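PDB 1X9G: putative MAR1 from Leishmania donovani, which is of unknown function but may be a ribonuclease, and belongs to the isochorismatase superfamily. Local coordinates for residues 93-98 with 122-127; 110-115 with 133-138. One frame throughout, in Å; residues are numbered along the deposited sequence.

Both contacts are largely buried, and both involve the unit made of strand 109-115, helix 117-130 and strand 134-143. Contact 2 joins the two strands and lies deep in the chain, its centre about 5 Å from the centre of the chain. Contact 1 sits further out, its centre about 13 Å from that of the chain, where the connecting helix meets the loop after strand 86-90 close to a second subunit. Its bonds come from side chains, a serine to an aspartate and a threonine to a backbone N-H. In contact 2 the bonds run from backbone to backbone and the side chains are mostly apolar. Val125 of the helix packs on Val135 and Leu137, so the contacts touch.

Contact 1. Residues 93-98 with 122-127; sequences FSCVVP and LQTVAD
Ser94 meets Asp127 through a short hydrogen bond, 2.7 Å from OG to OD1. The serine hydroxyl is the donor. OD1 takes it on its anti lone pair, on the side away from OD2. Ser94 OG stands anti to its own backbone N (chi1 172°). It also accepts a bond from Val96 N, 3.0 Å from N to OG, which makes an ST turn. The one hydroxyl thus takes part in the loop's turn and in its bond to the helix.

One turn back on the helix, Thr124 OG1 accepts from Cys95 N, 3.0 Å from N to OG1. The bond is nearly straight, with 165° at the hydrogen. Thr124 OG1 lies beside its own backbone N, and it also bonds Cys120 O one turn earlier in the helix. Its methyl CG2 packs on Cys95 CB at 3.6 Å. Thr124 and Cys95 both reach Leu24 of strand 21-26, so the helix and loop share a neighbour in the sheet.

Val96 crosses Asp127 obliquely. Its CG2 lies 3.3 Å from Asp127 CB, beside the polar bond. At the other end Phe93 and Gln123 run side by side and point the same way. Their ring and amide planes are 71° apart. Gln123 NE2 is 3.7 Å from Phe93 CB. At the subunit interface, NE2 bonds Leu174 O of the second subunit and Phe93 packs on that same leucine.

Val97 is the N-cap of helix 98-102. The arrangement is an ST turn docked by side-chain bonds on helix 117-130, the connecting helix of a beta-alpha-beta unit in the parallel-sheet fold of the isochorismatase family.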
ATOM      1  N   PHE A  93     -20.752  15.569  -9.868  1.00 57.79           N
ATOM      2  CA  PHE A  93     -20.418  14.286  -9.208  1.00 57.35           C
ATOM      3  C   PHE A  93     -19.775  14.570  -7.862  1.00 57.09           C
ATOM      4  O   PHE A  93     -20.138  13.964  -6.855  1.00 57.52           O
ATOM      5  CB  PHE A  93     -19.585  13.336 -10.073  1.00 57.26           C
ATOM      6  CG  PHE A  93     -20.278  12.901 -11.315  1.00 56.82           C
ATOM      7  CD1 PHE A  93     -19.621  12.933 -12.546  1.00 56.89           C
ATOM      8  CD2 PHE A  93     -21.623  12.497 -11.273  1.00 59.66           C
ATOM      9  CE1 PHE A  93     -20.291  12.538 -13.733  1.00 56.70           C
ATOM     10  CE2 PHE A  93     -22.315  12.121 -12.452  1.00 57.49           C
ATOM     11  CZ  PHE A  93     -21.628  12.133 -13.689  1.00 56.90           C
ATOM     12  N   SER A  94     -18.879  15.545  -7.840  1.00 56.65           N
ATOM     13  CA  SER A  94     -18.364  16.075  -6.593  1.00 56.81           C
ATOM     14  C   SER A  94     -19.316  16.960  -5.794  1.00 57.90           C
ATOM     15  O   SER A  94     -19.946  17.872  -6.362  1.00 58.22           O
ATOM     16  CB  SER A  94     -17.162  16.923  -6.884  1.00 56.24           C
ATOM     17  OG  SER A  94     -16.811  17.566  -5.694  1.00 57.03           O
ATOM     18  N   CYS A  95     -19.368  16.711  -4.480  1.00 58.33           N
ATOM     19  CA  CYS A  95     -20.011  17.560  -3.474  1.00 60.03           C
ATOM     20  C   CYS A  95     -19.572  19.012  -3.424  1.00 60.79           C
ATOM     21  O   CYS A  95     -20.312  19.844  -2.917  1.00 61.26           O
ATOM     22  CB  CYS A  95     -19.824  17.001  -2.066  1.00 59.68           C
ATOM     23  SG  CYS A  95     -20.680  15.445  -1.758  1.00 63.93           S
ATOM     24  N   VAL A  96     -18.403  19.351  -3.947  1.00 62.14           N
ATOM     25  CA  VAL A  96     -17.979  20.757  -3.919  1.00 63.29           C
ATOM     26  C   VAL A  96     -18.722  21.593  -4.980  1.00 64.69           C
ATOM     27  O   VAL A  96     -18.252  21.797  -6.111  1.00 64.74           O
ATOM     28  CB  VAL A  96     -16.443  20.907  -3.981  1.00 63.71           C
ATOM     29  CG1 VAL A  96     -16.026  22.353  -3.717  1.00 62.22           C
ATOM     30  CG2 VAL A  96     -15.779  19.942  -2.958  1.00 63.40           C
ATOM     31  N   VAL A  97     -19.927  22.026  -4.596  1.00 66.13           N
ATOM     32  CA  VAL A  97     -20.752  22.968  -5.373  1.00 66.63           C
ATOM     33  C   VAL A  97     -20.792  24.280  -4.602  1.00 67.77           C
ATOM     34  O   VAL A  97     -20.454  24.284  -3.401  1.00 67.58           O
ATOM     35  CB  VAL A  97     -22.177  22.423  -5.634  1.00 66.34           C
ATOM     36  CG1 VAL A  97     -22.124  21.266  -6.646  1.00 66.54           C
ATOM     37  CG2 VAL A  97     -22.884  22.020  -4.344  1.00 65.18           C
ATOM     38  N   PRO A  98     -21.134  25.405  -5.291  1.00 68.91           N
ATOM     39  CA  PRO A  98     -21.217  26.757  -4.710  1.00 69.29           C
ATOM     40  C   PRO A  98     -21.772  26.802  -3.301  1.00 69.97           C
ATOM     41  O   PRO A  98     -21.159  27.435  -2.428  1.00 70.01           O
ATOM     42  CB  PRO A  98     -22.139  27.473  -5.667  1.00 69.43           C
ATOM     43  CG  PRO A  98     -21.757  26.881  -7.001  1.00 69.91           C
ATOM     44  CD  PRO A  98     -21.404  25.445  -6.744  1.00 69.01           C
ATOM     45  N   LEU A 122     -14.728  10.034  -4.275  1.00 51.61           N
ATOM     46  CA  LEU A 122     -13.425  10.268  -4.880  1.00 51.93           C
ATOM     47  C   LEU A 122     -13.270  11.732  -5.414  1.00 52.38           C
ATOM     48  O   LEU A 122     -12.357  12.451  -5.026  1.00 52.35           O
ATOM     49  CB  LEU A 122     -13.153   9.169  -5.935  1.00 51.01           C
ATOM     50  CG  LEU A 122     -11.776   9.194  -6.634  1.00 51.39           C
ATOM     51  CD1 LEU A 122     -10.629   8.716  -5.734  1.00 50.74           C
ATOM     52  CD2 LEU A 122     -11.776   8.376  -7.936  1.00 51.34           C
ATOM     53  N   GLN A 123     -14.187  12.183  -6.269  1.00 53.73           N
ATOM     54  CA  GLN A 123     -14.133  13.579  -6.790  1.00 54.54           C
ATOM     55  C   GLN A 123     -14.269  14.619  -5.706  1.00 54.16           C
ATOM     56  O   GLN A 123     -13.559  15.645  -5.708  1.00 54.23           O
ATOM     57  CB  GLN A 123     -15.167  13.806  -7.916  1.00 54.98           C
ATOM     58  CG  GLN A 123     -14.996  12.754  -9.018  1.00 55.66           C
ATOM     59  CD  GLN A 123     -15.724  13.057 -10.298  1.00 59.01           C
ATOM     60  OE1 GLN A 123     -15.740  14.195 -10.753  1.00 60.82           O
ATOM     61  NE2 GLN A 123     -16.274  12.019 -10.935  1.00 57.38           N
ATOM     62  N   THR A 124     -15.153  14.333  -4.757  1.00 54.42           N
ATOM     63  CA  THR A 124     -15.374  15.224  -3.603  1.00 54.59           C
ATOM     64  C   THR A 124     -14.072  15.437  -2.817  1.00 55.45           C
ATOM     65  O   THR A 124     -13.685  16.590  -2.569  1.00 55.24           O
ATOM     66  CB  THR A 124     -16.417  14.606  -2.696  1.00 54.62           C
ATOM     67  OG1 THR A 124     -17.634  14.493  -3.438  1.00 52.53           O
ATOM     68  CG2 THR A 124     -16.617  15.402  -1.476  1.00 51.84           C
ATOM     69  N   VAL A 125     -13.366  14.339  -2.473  1.00 55.61           N
ATOM     70  CA  VAL A 125     -12.124  14.504  -1.725  1.00 55.53           C
ATOM     71  C   VAL A 125     -11.002  15.184  -2.494  1.00 55.19           C
ATOM     72  O   VAL A 125     -10.307  15.982  -1.912  1.00 55.46           O
ATOM     73  CB  VAL A 125     -11.639  13.243  -0.845  1.00 56.25           C
ATOM     74  CG1 VAL A 125     -12.677  12.182  -0.718  1.00 56.25           C
ATOM     75  CG2 VAL A 125     -10.363  12.661  -1.307  1.00 56.69           C
ATOM     76  N   ALA A 126     -10.816  14.915  -3.788  1.00 55.45           N
ATOM     77  CA  ALA A 126      -9.777  15.653  -4.534  1.00 55.17           C
ATOM     78  C   ALA A 126     -10.053  17.172  -4.496  1.00 55.98           C
ATOM     79  O   ALA A 126      -9.124  17.958  -4.337  1.00 56.09           O
ATOM     80  CB  ALA A 126      -9.602  15.125  -5.973  1.00 54.08           C
ATOM     81  N   ASP A 127     -11.329  17.574  -4.604  1.00 56.70           N
ATOM     82  CA  ASP A 127     -11.736  19.015  -4.510  1.00 56.98           C
ATOM     83  C   ASP A 127     -11.480  19.626  -3.116  1.00 56.69           C
ATOM     84  O   ASP A 127     -10.863  20.683  -2.996  1.00 55.50           O
ATOM     85  CB  ASP A 127     -13.202  19.240  -4.918  1.00 56.94           C
ATOM     86  CG  ASP A 127     -13.477  19.034  -6.432  1.00 57.99           C
ATOM     87  OD1 ASP A 127     -14.639  18.702  -6.735  1.00 58.18           O
ATOM     88  OD2 ASP A 127     -12.590  19.212  -7.316  1.00 56.67           O
TER

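Contact 2. Residues 110-115 with 133-138; sequences AVVFGI and KRVFLP
Val112 and Leu137 lie side by side and point the same way. Leu137 CD2 is the atom that touches, 3.7 Å from Val112 CB. The same methyl lies 3.5 Å from Val112 O. Val135 follows on the same face, with its CG2 4.4 Å from Val112 CG2. Helix 117-130 covers this side, with Leu128 on both Val112 and Val135.

On the other face, Phe113 CB rests on Pro138 CG at 3.8 Å. The Phe113 ring turns off from the second strand. Val111 makes looser contacts, through CG1 with Pro138 CD and through CG2 with Phe136 CB.

Strands 109-115 and 134-143 are parallel neighbours in a six-stranded sheet. With helix 117-130 between them they form a beta-alpha-beta crossover, as in other Rossmann-like folds. The axes of the paired segments are 4.7 Å apart at their closest and turned by 35°.

Three backbone bonds hold the register. Ala110 N donates to Arg134 O, and Phe136 N donates to Ala110 O at 2.8 Å. Val112 N donates to Phe136 O. This carbonyl also receives a CA-H...O contact from Val111, 3.1 Å from CA to O. Ala110 O likewise meets Val135 CA, and it lies near the plane of the Phe136 ring, at its edge.

At the partly exposed start of the second strand, Phe136 CZ lies over one face of the Arg134 guanidinium, off its middle. Arg134 NH2 bonds Leu12 O, while Lys133 NZ turns to Leu104 O and Val107 O.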
ATOM      1  N   ALA A 110     -12.801  18.005   7.063  1.00 55.68           N
ATOM      2  CA  ALA A 110     -13.986  17.383   6.545  1.00 54.66           C
ATOM      3  C   ALA A 110     -13.887  15.897   6.775  1.00 53.94           C
ATOM      4  O   ALA A 110     -12.880  15.284   6.441  1.00 55.08           O
ATOM      5  CB  ALA A 110     -14.137  17.681   5.080  1.00 53.41           C
ATOM      6  N   VAL A 111     -14.929  15.340   7.366  1.00 52.98           N
ATOM      7  CA  VAL A 111     -15.128  13.928   7.565  1.00 51.14           C
ATOM      8  C   VAL A 111     -16.164  13.524   6.516  1.00 52.10           C
ATOM      9  O   VAL A 111     -17.345  13.940   6.574  1.00 53.23           O
ATOM     10  CB  VAL A 111     -15.684  13.669   8.978  1.00 51.06           C
ATOM     11  CG1 VAL A 111     -16.069  12.198   9.191  1.00 48.38           C
ATOM     12  CG2 VAL A 111     -14.744  14.186  10.065  1.00 48.81           C
ATOM     13  N   VAL A 112     -15.735  12.714   5.548  1.00 52.34           N
ATOM     14  CA  VAL A 112     -16.511  12.446   4.342  1.00 51.64           C
ATOM     15  C   VAL A 112     -16.956  11.006   4.338  1.00 52.07           C
ATOM     16  O   VAL A 112     -16.162  10.122   4.574  1.00 53.39           O
ATOM     17  CB  VAL A 112     -15.707  12.784   3.092  1.00 51.06           C
ATOM     18  CG1 VAL A 112     -16.523  12.536   1.845  1.00 50.12           C
ATOM     19  CG2 VAL A 112     -15.322  14.219   3.107  1.00 51.90           C
ATOM     20  N   PHE A 113     -18.241  10.758   4.138  1.00 52.65           N
ATOM     21  CA  PHE A 113     -18.725   9.398   4.220  1.00 53.17           C
ATOM     22  C   PHE A 113     -19.886   9.246   3.263  1.00 53.15           C
ATOM     23  O   PHE A 113     -20.433  10.233   2.883  1.00 54.24           O
ATOM     24  CB  PHE A 113     -19.094   9.050   5.666  1.00 52.95           C
ATOM     25  CG  PHE A 113     -19.980  10.039   6.317  1.00 53.66           C
ATOM     26  CD1 PHE A 113     -21.366   9.809   6.398  1.00 55.81           C
ATOM     27  CD2 PHE A 113     -19.458  11.194   6.888  1.00 54.21           C
ATOM     28  CE1 PHE A 113     -22.225  10.754   6.997  1.00 52.00           C
ATOM     29  CE2 PHE A 113     -20.306  12.132   7.504  1.00 54.72           C
ATOM     30  CZ  PHE A 113     -21.697  11.905   7.543  1.00 51.52           C
ATOM     31  N   GLY A 114     -20.223   8.022   2.868  1.00 52.92           N
ATOM     32  CA  GLY A 114     -21.241   7.744   1.861  1.00 52.90           C
ATOM     33  C   GLY A 114     -20.816   6.934   0.627  1.00 53.09           C
ATOM     34  O   GLY A 114     -19.886   6.148   0.678  1.00 52.69           O
ATOM     35  N   ILE A 115     -21.476   7.213  -0.493  1.00 53.21           N
ATOM     36  CA  ILE A 115     -21.461   6.428  -1.671  1.00 54.10           C
ATOM     37  C   ILE A 115     -21.379   7.401  -2.872  1.00 54.55           C
ATOM     38  O   ILE A 115     -21.883   8.479  -2.764  1.00 53.65           O
ATOM     39  CB  ILE A 115     -22.712   5.561  -1.696  1.00 55.21           C
ATOM     40  CG1 ILE A 115     -22.385   4.246  -2.399  1.00 60.03           C
ATOM     41  CG2 ILE A 115     -23.997   6.271  -2.345  1.00 52.55           C
ATOM     42  CD1 ILE A 115     -22.294   3.089  -1.439  1.00 65.90           C
ATOM     43  N   LYS A 133      -8.437  21.733   2.835  1.00 64.36           N
ATOM     44  CA  LYS A 133      -9.005  21.161   4.058  1.00 63.58           C
ATOM     45  C   LYS A 133      -8.321  19.824   4.379  1.00 62.75           C
ATOM     46  O   LYS A 133      -7.798  19.175   3.459  1.00 62.90           O
ATOM     47  CB  LYS A 133     -10.521  21.027   3.949  1.00 63.62           C
ATOM     48  CG  LYS A 133     -11.232  22.339   4.268  1.00 65.52           C
ATOM     49  CD  LYS A 133     -11.323  23.274   3.041  1.00 65.43           C
ATOM     50  CE  LYS A 133     -12.425  24.307   3.219  1.00 66.01           C
ATOM     51  NZ  LYS A 133     -11.965  25.502   3.978  1.00 65.62           N
ATOM     52  N   ARG A 134      -8.260  19.430   5.658  1.00 60.76           N
ATOM     53  CA  ARG A 134      -7.813  18.065   5.927  1.00 59.47           C
ATOM     54  C   ARG A 134      -9.019  17.161   5.745  1.00 58.08           C
ATOM     55  O   ARG A 134     -10.115  17.463   6.260  1.00 58.08           O
ATOM     56  CB  ARG A 134      -7.194  17.852   7.308  1.00 59.82           C
ATOM     57  CG  ARG A 134      -6.538  19.055   7.933  1.00 61.78           C
ATOM     58  CD  ARG A 134      -5.131  18.849   8.444  1.00 63.61           C
ATOM     59  NE  ARG A 134      -4.778  17.487   8.864  1.00 67.94           N
ATOM     60  CZ  ARG A 134      -4.609  17.095  10.129  1.00 67.56           C
ATOM     61  NH1 ARG A 134      -4.811  17.948  11.141  1.00 67.68           N
ATOM     62  NH2 ARG A 134      -4.265  15.835  10.386  1.00 65.47           N
ATOM     63  N   VAL A 135      -8.848  16.063   5.006  1.00 55.09           N
ATOM     64  CA  VAL A 135      -9.939  15.127   4.891  1.00 52.36           C
ATOM     65  C   VAL A 135      -9.750  13.774   5.601  1.00 51.84           C
ATOM     66  O   VAL A 135      -8.660  13.199   5.596  1.00 52.13           O
ATOM     67  CB  VAL A 135     -10.642  15.132   3.463  1.00 52.62           C
ATOM     68  CG1 VAL A 135      -9.986  16.041   2.479  1.00 49.06           C
ATOM     69  CG2 VAL A 135     -10.926  13.753   2.947  1.00 49.56           C
ATOM     70  N   PHE A 136     -10.816  13.333   6.275  1.00 51.21           N
ATOM     71  CA  PHE A 136     -10.832  12.129   7.100  1.00 51.20           C
ATOM     72  C   PHE A 136     -12.007  11.301   6.727  1.00 51.89           C
ATOM     73  O   PHE A 136     -13.118  11.823   6.603  1.00 51.91           O
ATOM     74  CB  PHE A 136     -10.925  12.477   8.586  1.00 51.26           C
ATOM     75  CG  PHE A 136      -9.859  13.412   9.038  1.00 52.36           C
ATOM     76  CD1 PHE A 136     -10.026  14.790   8.888  1.00 53.21           C
ATOM     77  CD2 PHE A 136      -8.669  12.918   9.592  1.00 54.64           C
ATOM     78  CE1 PHE A 136      -9.010  15.669   9.309  1.00 53.61           C
ATOM     79  CE2 PHE A 136      -7.648  13.762   9.990  1.00 52.50           C
ATOM     80  CZ  PHE A 136      -7.826  15.147   9.866  1.00 53.63           C
ATOM     81  N   LEU A 137     -11.778  10.006   6.529  1.00 52.16           N
ATOM     82  CA  LEU A 137     -12.775   9.181   5.882  1.00 53.61           C
ATOM     83  C   LEU A 137     -12.954   7.916   6.689  1.00 54.41           C
ATOM     84  O   LEU A 137     -12.019   7.198   6.890  1.00 54.33           O
ATOM     85  CB  LEU A 137     -12.322   8.857   4.424  1.00 53.73           C
ATOM     86  CG  LEU A 137     -12.181  10.052   3.463  1.00 53.30           C
ATOM     87  CD1 LEU A 137     -10.894  10.034   2.772  1.00 53.13           C
ATOM     88  CD2 LEU A 137     -13.337  10.065   2.449  1.00 53.73           C
ATOM     89  N   PRO A 138     -14.169   7.658   7.194  1.00 56.65           N
ATOM     90  CA  PRO A 138     -14.352   6.362   7.833  1.00 57.43           C
ATOM     91  C   PRO A 138     -14.673   5.325   6.777  1.00 58.46           C
ATOM     92  O   PRO A 138     -15.777   5.387   6.208  1.00 59.86           O
ATOM     93  CB  PRO A 138     -15.582   6.592   8.709  1.00 57.55           C
ATOM     94  CG  PRO A 138     -16.411   7.596   7.900  1.00 56.60           C
ATOM     95  CD  PRO A 138     -15.392   8.496   7.250  1.00 56.75           C
TER